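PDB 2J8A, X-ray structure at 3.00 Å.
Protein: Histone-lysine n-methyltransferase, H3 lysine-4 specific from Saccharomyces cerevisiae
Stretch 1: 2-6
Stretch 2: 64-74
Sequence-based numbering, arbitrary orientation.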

# COMPACT_ATOMS: atom_id res chain seq x y z
N SER A 2 -7.98 15.75 -2.13
CA SER A 2 -7.31 15.87 -0.78
C SER A 2 -7.60 14.59 0.17
O SER A 2 -7.46 14.60 1.46
CB SER A 2 -7.67 17.28 -0.14
OG SER A 2 -9.08 17.57 -0.36
N CYS A 3 -7.91 13.49 -0.53
CA CYS A 3 -8.96 12.55 -0.10
C CYS A 3 -8.68 10.99 -0.17
O CYS A 3 -9.23 10.25 0.67
CB CYS A 3 -10.16 12.83 -1.01
SG CYS A 3 -11.34 11.73 -0.56
N GLU A 4 -7.89 10.52 -1.19
CA GLU A 4 -7.36 9.15 -1.25
C GLU A 4 -6.09 8.90 -0.58
O GLU A 4 -5.18 9.72 -0.46
CB GLU A 4 -7.14 8.74 -2.61
CG GLU A 4 -8.33 8.78 -3.23
CD GLU A 4 -8.27 8.37 -4.63
OE1 GLU A 4 -7.44 8.89 -5.38
OE2 GLU A 4 -9.09 7.52 -5.02
N ILE A 5 -5.97 7.71 -0.13
CA ILE A 5 -4.79 7.40 0.66
C ILE A 5 -4.02 6.28 -0.13
O ILE A 5 -4.64 5.56 -0.98
CB ILE A 5 -5.30 6.99 2.01
CG1 ILE A 5 -4.24 6.81 3.00
CG2 ILE A 5 -6.04 5.54 1.95
CD1 ILE A 5 -4.76 5.51 3.73
N VAL A 6 -2.69 6.23 -0.00
CA VAL A 6 -2.07 5.08 -0.61
C VAL A 6 -1.26 4.41 0.42
O VAL A 6 -0.51 5.15 1.17
CB VAL A 6 -1.34 5.15 -2.04
CG1 VAL A 6 -1.33 6.44 -2.66
CG2 VAL A 6 -0.02 4.63 -1.91
N ASP A 64 -15.20 15.59 5.84
CA ASP A 64 -13.94 15.06 6.24
C ASP A 64 -13.80 13.62 5.73
O ASP A 64 -13.40 12.73 6.49
CB ASP A 64 -13.71 15.16 7.78
CG ASP A 64 -13.96 13.76 8.59
OD1 ASP A 64 -12.99 12.89 8.72
OD2 ASP A 64 -15.12 13.62 9.13
N ALA A 65 -14.09 13.41 4.43
CA ALA A 65 -13.22 12.53 3.69
C ALA A 65 -11.73 12.96 4.00
O ALA A 65 -11.02 12.31 4.82
CB ALA A 65 -13.52 12.61 2.26
N ALA A 66 -11.31 14.08 3.40
CA ALA A 66 -10.02 14.70 3.67
C ALA A 66 -9.45 14.59 5.05
O ALA A 66 -8.24 14.44 5.23
CB ALA A 66 -10.08 16.05 3.27
N LYS A 67 -10.26 14.63 6.06
CA LYS A 67 -9.65 14.60 7.40
C LYS A 67 -9.35 13.13 7.87
O LYS A 67 -8.34 12.87 8.51
CB LYS A 67 -10.48 15.50 8.39
CG LYS A 67 -9.77 16.05 9.68
CD LYS A 67 -10.78 16.25 10.91
CE LYS A 67 -10.08 17.13 12.10
NZ LYS A 67 -10.41 16.72 13.59
N ALA A 68 -10.28 12.21 7.54
CA ALA A 68 -9.98 10.74 7.46
C ALA A 68 -8.57 10.48 6.82
O ALA A 68 -7.55 10.18 7.53
CB ALA A 68 -11.09 9.98 6.61
N ALA A 69 -8.55 10.58 5.48
CA ALA A 69 -7.34 10.66 4.74
C ALA A 69 -6.20 11.25 5.55
O ALA A 69 -5.19 10.56 5.84
CB ALA A 69 -7.56 11.45 3.54
N PHE A 70 -6.30 12.47 6.00
CA PHE A 70 -5.04 12.93 6.51
C PHE A 70 -4.71 12.29 7.81
O PHE A 70 -3.58 12.18 8.20
CB PHE A 70 -4.97 14.39 6.58
CG PHE A 70 -3.68 14.92 7.01
CD1 PHE A 70 -3.51 15.46 8.27
CD2 PHE A 70 -2.62 15.05 6.11
CE1 PHE A 70 -2.28 16.14 8.72
CE2 PHE A 70 -1.36 15.72 6.51
CZ PHE A 70 -1.22 16.24 7.86
N SER A 71 -5.69 11.78 8.48
CA SER A 71 -5.36 11.32 9.84
C SER A 71 -4.73 9.98 9.52
O SER A 71 -3.62 9.67 10.05
CB SER A 71 -6.59 11.21 10.76
OG SER A 71 -7.66 10.87 9.91
N ALA A 72 -5.38 9.26 8.61
CA ALA A 72 -4.81 8.02 8.14
C ALA A 72 -3.34 8.21 7.91
O ALA A 72 -2.53 7.46 8.40
CB ALA A 72 -5.47 7.58 6.91
N VAL A 73 -2.96 9.30 7.25
CA VAL A 73 -1.53 9.40 6.91
C VAL A 73 -0.83 9.67 8.16
O VAL A 73 0.38 9.66 8.25
CB VAL A 73 -1.32 10.57 6.00
CG1 VAL A 73 0.18 10.98 5.88
CG2 VAL A 73 -1.94 10.24 4.69
N ARG A 74 -1.59 10.04 9.16
CA ARG A 74 -0.90 10.80 10.12
C ARG A 74 -0.78 10.26 11.51
O ARG A 74 0.32 10.41 12.17
CB ARG A 74 -1.44 12.16 10.17
CG ARG A 74 -0.39 12.97 10.75
CD ARG A 74 0.67 13.02 9.74
NE ARG A 74 1.23 14.34 9.77
CZ ARG A 74 2.29 14.73 9.09
NH1 ARG A 74 2.97 13.85 8.30
NH2 ARG A 74 2.67 16.00 9.20

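A helix can be held against a strand without a single hydrogen bond passing between them, provided that one of its faces is smooth enough for close approach. The packing of residues 2-6 against the helix that begins after Asp64 in this yeast histone H3 methyltransferase is a compact example. No two residues that touch are fewer than 62 positions apart in sequence. The two segments bury 283 Å² between them, counting both sides, and are joined by apolar packing and by contacts of backbone oxygens with carbon.

The apolar contacts come first. From Ile5, in the strand, the CA-to-CB bond points toward the helix, and with chi1 in t and chi2 at -139°, between wells, CD1 lies 3.9 Å from CB of Ala72. Its CG1 lies 4.5 Å from CG2 of Val73, a looser contact at the flank of the same patch. Ile5 is buried and has more of its surface covered by the helix than any other residue of the two stretches. A branched aliphatic side chain suits this place, since it spans the gap to the small methyl of Ala72 and has no polar group to satisfy. Nearer the start of the helix, Cys3 makes the corresponding contact. Its CA-to-CB bond runs sideways, but the t rotamer brings SG to 3.7 Å from CB of Ala65, where the sulfur acts as an apolar partner.

The second kind of contact involves main-chain oxygens. O of Ser2 lies 3.4 Å from CA of Ala66, with an angle of 137° at the hydrogen, a CA-H...O contact that brings the loop directly against the helix backbone. The same oxygen is 3.8 Å from CB of Ala69, and O of Cys3 is closer to that methyl, at 3.5 Å from CB of Ala69. Two successive carbonyl oxygens thus converge on one alanine. The closest approach of CA atoms is also here, CA of Cys3 lying 4.5 Å from CA of Ala66, a distance that leaves little room between the two backbones. The side chain of Ser2, which remains exposed, approaches more loosely, its OG 4.1 Å from CB of Ala66.

Alternation and periodicity explain the arrangement. In the strand, Glu4 and Val6 point away while Ile5 points toward the helix; Glu4 sends its carboxylate to a hydrogen bond elsewhere in the structure. On the helix, Ala65, Ala69 and Ala72 point toward the first stretch, at the spacing of roughly one turn that aligns side chains along one face, and all three are buried. Their small methyls permit close approach: those of Ala65 and Ala72 meet the side chains of Cys3 and Ile5, while that of Ala69 meets the two carbonyl oxygens. Lys67 and Phe70, by contrast, point away and are exposed. The helix keeps its polar backbone groups occupied internally, as in the bonds from Phe70 N to Ala66 O and from Val73 N to Ala69 O, both 2.9 Å. No hydrogen bond crosses the interface, which rests on apolar packing and on carbonyl oxygens set against carbon.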